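Local coordinates for protein putative chorismate mutase (Yersinia pestis biovar Microtus str. 91001, PDB 2GBB) that catalyses the Claisen rearrangement of chorismate to prephenate as a secreted, all-helical chorismate mutase that may contribute to pathogenicity, at residues A[2-16]-A[100-114]. Numbering follows the deposited sequence. Where two conformers were deposited one is given.
Sequences QCGQTAPLINERLSY and IGELSTKILEQIAEE
C3 lays its CA beside the carboxylate of E114, and its sulfur forms a disulfide with C118, which ties the N-terminal loop to the chain just past the end of helix 93-117. At G4 the chain turns through a positive phi, a shape glycine adopts easily, and presents two successive amides to E114. G4 N meets E114 OE1 from above the carboxylate plane (3.1 Å). Q5 N comes to the syn side of E114 OE2 at 2.8 Å. The anti lone pair of that same OE2 takes the amide of Q110, Q110 NE2 to E114 OE2 3.1 Å; the bend of Q110 at chi2 (52°) folds its amide back toward the carboxylate one turn on.

Beyond this polar end, T6 turns its methyl to I111, T6 CG2 to I111 CG1 3.7 Å, and F150 of helix 140-150 joins them. Helix 7-14 then runs nearly antiparallel to 100-114, at 166°, with L9 as a knob among L103, K106, I107 and Q110. L9 CB presses tightly on I107 CG1 (3.4 Å), and I107 also sets CD1 against the CA of I10.

R13 is the next knob. With CG anti to the backbone N (chi1 -165°), its extended chain passes I107 and S104, and I100 CG2 lies over one guanidinium face, off toward its rim, 3.2 Å from R13 NH2. Y16 closes the row, its ring edge at L103 CD2 and its CB on I100 CG1.

The mostly apolar wall lines R13, a probable substrate-binding residue, and leaves its buried NE without a partner in the model, while NH1 hydrogen-bonds a bound citrate, probably from the crystallisation liquor; E114, gripped by three N-H groups, would probably stay ionised although buried.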
# COMPACT_ATOMS: atom_id res chain seq x y z
N GLN A 2 -28.24 1.23 -22.79
CA GLN A 2 -27.32 1.54 -23.89
C GLN A 2 -26.23 2.57 -23.51
O GLN A 2 -25.04 2.34 -23.72
CB GLN A 2 -28.10 1.94 -25.18
CG GLN A 2 -28.87 3.32 -25.18
CD GLN A 2 -29.99 3.47 -24.11
OE1 GLN A 2 -30.48 2.50 -23.54
NE2 GLN A 2 -30.40 4.72 -23.86
N CYS A 3 -26.62 3.69 -22.92
CA CYS A 3 -25.69 4.78 -22.59
C CYS A 3 -25.58 4.95 -21.08
O CYS A 3 -26.58 4.86 -20.37
CB CYS A 3 -26.15 6.09 -23.22
SG CYS A 3 -26.70 6.00 -24.93
N GLY A 4 -24.37 5.23 -20.61
CA GLY A 4 -24.05 5.25 -19.17
C GLY A 4 -23.82 3.88 -18.54
O GLY A 4 -24.00 3.70 -17.33
N GLN A 5 -23.42 2.90 -19.35
CA GLN A 5 -23.21 1.56 -18.83
C GLN A 5 -21.73 1.09 -18.67
O GLN A 5 -21.47 -0.09 -18.46
CB GLN A 5 -24.03 0.53 -19.63
CG GLN A 5 -25.58 0.70 -19.54
CD GLN A 5 -26.11 1.09 -18.15
OE1 GLN A 5 -25.78 0.48 -17.11
NE2 GLN A 5 -26.96 2.12 -18.13
N THR A 6 -20.77 2.02 -18.73
CA THR A 6 -19.34 1.65 -18.65
C THR A 6 -18.86 1.49 -17.21
O THR A 6 -18.19 0.51 -16.88
CB THR A 6 -18.43 2.66 -19.40
OG1 THR A 6 -18.86 2.76 -20.76
CG2 THR A 6 -16.96 2.17 -19.41
N ALA A 7 -19.21 2.45 -16.36
CA ALA A 7 -18.78 2.44 -14.96
C ALA A 7 -19.00 1.14 -14.21
O ALA A 7 -18.12 0.75 -13.44
CB ALA A 7 -19.39 3.59 -14.20
N PRO A 8 -20.17 0.47 -14.37
CA PRO A 8 -20.41 -0.82 -13.71
C PRO A 8 -19.35 -1.86 -14.06
O PRO A 8 -18.92 -2.66 -13.20
CB PRO A 8 -21.78 -1.25 -14.25
CG PRO A 8 -22.51 0.07 -14.55
CD PRO A 8 -21.38 0.93 -15.11
N LEU A 9 -18.89 -1.82 -15.30
CA LEU A 9 -17.82 -2.72 -15.77
C LEU A 9 -16.48 -2.38 -15.16
O LEU A 9 -15.74 -3.28 -14.76
CB LEU A 9 -17.76 -2.72 -17.31
CG LEU A 9 -19.12 -3.06 -17.99
CD1 LEU A 9 -19.24 -2.55 -19.42
CD2 LEU A 9 -19.37 -4.57 -17.95
N ILE A 10 -16.16 -1.10 -15.09
CA ILE A 10 -14.92 -0.65 -14.49
C ILE A 10 -14.89 -1.02 -13.00
O ILE A 10 -13.90 -1.57 -12.48
CB ILE A 10 -14.80 0.86 -14.67
CG1 ILE A 10 -14.57 1.20 -16.17
CG2 ILE A 10 -13.75 1.43 -13.76
CD1 ILE A 10 -14.56 2.72 -16.48
N ASN A 11 -16.01 -0.77 -12.33
CA ASN A 11 -16.18 -1.24 -10.96
C ASN A 11 -15.94 -2.74 -10.74
O ASN A 11 -15.24 -3.11 -9.80
CB ASN A 11 -17.55 -0.80 -10.40
CG ASN A 11 -17.72 -1.20 -8.96
OD1 ASN A 11 -17.14 -0.59 -8.09
ND2 ASN A 11 -18.49 -2.26 -8.72
N GLU A 12 -16.55 -3.59 -11.55
CA GLU A 12 -16.35 -5.05 -11.48
C GLU A 12 -14.91 -5.46 -11.76
O GLU A 12 -14.40 -6.37 -11.11
CB GLU A 12 -17.28 -5.78 -12.46
CG GLU A 12 -18.82 -5.58 -12.27
CD GLU A 12 -19.61 -5.73 -13.58
OE1 GLU A 12 -20.68 -5.08 -13.76
OE2 GLU A 12 -19.16 -6.50 -14.45
N ARG A 13 -14.25 -4.81 -12.73
CA ARG A 13 -12.81 -5.07 -12.95
C ARG A 13 -12.02 -4.87 -11.62
O ARG A 13 -11.25 -5.72 -11.19
CB ARG A 13 -12.26 -4.16 -14.06
CG ARG A 13 -10.85 -4.65 -14.59
CD ARG A 13 -10.37 -3.89 -15.85
NE ARG A 13 -9.10 -4.46 -16.31
CZ ARG A 13 -7.90 -4.20 -15.77
NH1 ARG A 13 -7.79 -3.33 -14.77
NH2 ARG A 13 -6.81 -4.81 -16.25
N LEU A 14 -12.28 -3.75 -10.96
CA LEU A 14 -11.55 -3.38 -9.73
C LEU A 14 -11.93 -4.27 -8.51
O LEU A 14 -11.17 -4.39 -7.57
CB LEU A 14 -11.77 -1.87 -9.44
CG LEU A 14 -11.08 -0.82 -10.34
CD1 LEU A 14 -11.60 0.60 -10.03
CD2 LEU A 14 -9.57 -0.83 -10.15
N SER A 15 -13.07 -4.97 -8.56
CA SER A 15 -13.44 -5.92 -7.47
C SER A 15 -12.50 -7.15 -7.37
O SER A 15 -12.52 -7.83 -6.39
CB SER A 15 -14.88 -6.41 -7.63
OG SER A 15 -14.98 -7.17 -8.82
N TYR A 16 -11.72 -7.45 -8.40
CA TYR A 16 -10.75 -8.54 -8.41
C TYR A 16 -9.40 -8.21 -7.80
O TYR A 16 -8.55 -9.07 -7.68
CB TYR A 16 -10.53 -9.04 -9.85
CG TYR A 16 -11.73 -9.79 -10.32
CD1 TYR A 16 -12.03 -11.05 -9.77
CD2 TYR A 16 -12.63 -9.23 -11.23
CE1 TYR A 16 -13.20 -11.74 -10.12
CE2 TYR A 16 -13.80 -9.95 -11.62
CZ TYR A 16 -14.07 -11.18 -11.04
OH TYR A 16 -15.23 -11.90 -11.37
N ILE A 100 -10.34 -10.55 -15.22
CA ILE A 100 -9.95 -9.15 -15.37
C ILE A 100 -9.88 -8.81 -16.87
O ILE A 100 -10.39 -7.79 -17.29
CB ILE A 100 -8.61 -8.88 -14.62
CG1 ILE A 100 -8.83 -8.87 -13.08
CG2 ILE A 100 -7.94 -7.59 -15.06
CD1 ILE A 100 -7.48 -8.89 -12.26
N GLY A 101 -9.24 -9.68 -17.65
CA GLY A 101 -9.00 -9.45 -19.06
C GLY A 101 -10.34 -9.43 -19.79
O GLY A 101 -10.58 -8.58 -20.66
N GLU A 102 -11.22 -10.34 -19.38
CA GLU A 102 -12.59 -10.41 -19.88
C GLU A 102 -13.31 -9.09 -19.65
O GLU A 102 -13.91 -8.53 -20.56
CB GLU A 102 -13.30 -11.57 -19.20
CG GLU A 102 -14.68 -11.96 -19.74
CD GLU A 102 -15.07 -13.42 -19.35
OE1 GLU A 102 -16.02 -13.96 -20.01
OE2 GLU A 102 -14.43 -14.00 -18.38
N LEU A 103 -13.19 -8.56 -18.45
CA LEU A 103 -13.87 -7.31 -18.10
C LEU A 103 -13.26 -6.13 -18.84
O LEU A 103 -13.97 -5.20 -19.30
CB LEU A 103 -13.81 -7.08 -16.59
CG LEU A 103 -14.98 -7.26 -15.63
CD1 LEU A 103 -16.33 -6.96 -16.29
CD2 LEU A 103 -15.01 -8.58 -14.92
N SER A 104 -11.94 -6.17 -18.98
CA SER A 104 -11.23 -5.20 -19.77
C SER A 104 -11.78 -5.12 -21.24
O SER A 104 -12.04 -4.01 -21.76
CB SER A 104 -9.73 -5.49 -19.67
OG SER A 104 -9.06 -4.50 -20.34
N THR A 105 -12.02 -6.28 -21.85
CA THR A 105 -12.66 -6.34 -23.17
C THR A 105 -14.05 -5.68 -23.18
O THR A 105 -14.35 -4.90 -24.07
CB THR A 105 -12.86 -7.81 -23.67
OG1 THR A 105 -11.64 -8.52 -23.52
CG2 THR A 105 -13.29 -7.88 -25.15
N LYS A 106 -14.87 -6.02 -22.18
CA LYS A 106 -16.24 -5.54 -22.07
C LYS A 106 -16.30 -4.03 -21.90
O LYS A 106 -17.18 -3.36 -22.45
CB LYS A 106 -16.95 -6.25 -20.93
CG LYS A 106 -17.18 -7.74 -21.23
CD LYS A 106 -18.26 -8.31 -20.31
CE LYS A 106 -18.26 -9.85 -20.31
NZ LYS A 106 -19.42 -10.32 -19.44
N ILE A 107 -15.33 -3.50 -21.18
CA ILE A 107 -15.25 -2.06 -20.97
C ILE A 107 -14.99 -1.36 -22.31
O ILE A 107 -15.64 -0.40 -22.65
CB ILE A 107 -14.13 -1.73 -19.89
CG1 ILE A 107 -14.61 -2.14 -18.49
CG2 ILE A 107 -13.72 -0.26 -19.96
CD1 ILE A 107 -13.49 -2.40 -17.47
N LEU A 108 -14.04 -1.86 -23.08
CA LEU A 108 -13.72 -1.27 -24.37
C LEU A 108 -14.86 -1.41 -25.41
O LEU A 108 -15.09 -0.51 -26.20
CB LEU A 108 -12.44 -1.91 -24.93
CG LEU A 108 -11.13 -1.71 -24.17
CD1 LEU A 108 -9.99 -2.26 -25.06
CD2 LEU A 108 -10.91 -0.28 -23.88
N GLU A 109 -15.51 -2.57 -25.41
CA GLU A 109 -16.69 -2.80 -26.25
C GLU A 109 -17.80 -1.82 -25.88
O GLU A 109 -18.42 -1.22 -26.76
CB GLU A 109 -17.22 -4.23 -26.11
CG GLU A 109 -16.27 -5.25 -26.65
CD GLU A 109 -16.73 -6.68 -26.44
OE1 GLU A 109 -17.28 -7.04 -25.38
OE2 GLU A 109 -16.53 -7.48 -27.35
N GLN A 110 -18.03 -1.62 -24.58
CA GLN A 110 -19.07 -0.72 -24.14
C GLN A 110 -18.78 0.75 -24.49
O GLN A 110 -19.70 1.51 -24.89
CB GLN A 110 -19.28 -0.87 -22.64
CG GLN A 110 -20.54 -0.20 -22.09
CD GLN A 110 -21.81 -0.59 -22.85
OE1 GLN A 110 -22.05 -1.77 -23.10
NE2 GLN A 110 -22.62 0.39 -23.20
N ILE A 111 -17.54 1.17 -24.27
CA ILE A 111 -17.13 2.52 -24.67
C ILE A 111 -17.28 2.77 -26.19
O ILE A 111 -17.77 3.83 -26.60
CB ILE A 111 -15.66 2.84 -24.24
CG1 ILE A 111 -15.60 3.11 -22.72
CG2 ILE A 111 -15.15 4.07 -24.97
CD1 ILE A 111 -14.14 3.15 -22.13
N ALA A 112 -16.86 1.81 -27.00
CA ALA A 112 -16.97 1.93 -28.46
C ALA A 112 -18.44 2.07 -28.85
O ALA A 112 -18.81 3.02 -29.51
CB ALA A 112 -16.35 0.70 -29.16
N GLU A 113 -19.28 1.13 -28.42
CA GLU A 113 -20.72 1.23 -28.61
C GLU A 113 -21.25 2.65 -28.23
O GLU A 113 -21.88 3.35 -29.06
CB GLU A 113 -21.43 0.12 -27.82
CG GLU A 113 -22.91 -0.13 -28.21
CD GLU A 113 -23.93 0.40 -27.16
OE1 GLU A 113 -23.78 1.56 -26.70
OE2 GLU A 113 -24.90 -0.34 -26.80
N GLU A 114 -20.98 3.08 -27.00
CA GLU A 114 -21.50 4.36 -26.53
C GLU A 114 -21.06 5.55 -27.37
O GLU A 114 -21.84 6.46 -27.63
CB GLU A 114 -21.16 4.58 -25.06
CG GLU A 114 -21.86 3.55 -24.16
CD GLU A 114 -22.02 4.00 -22.72
OE1 GLU A 114 -21.93 5.22 -22.45
OE2 GLU A 114 -22.24 3.13 -21.85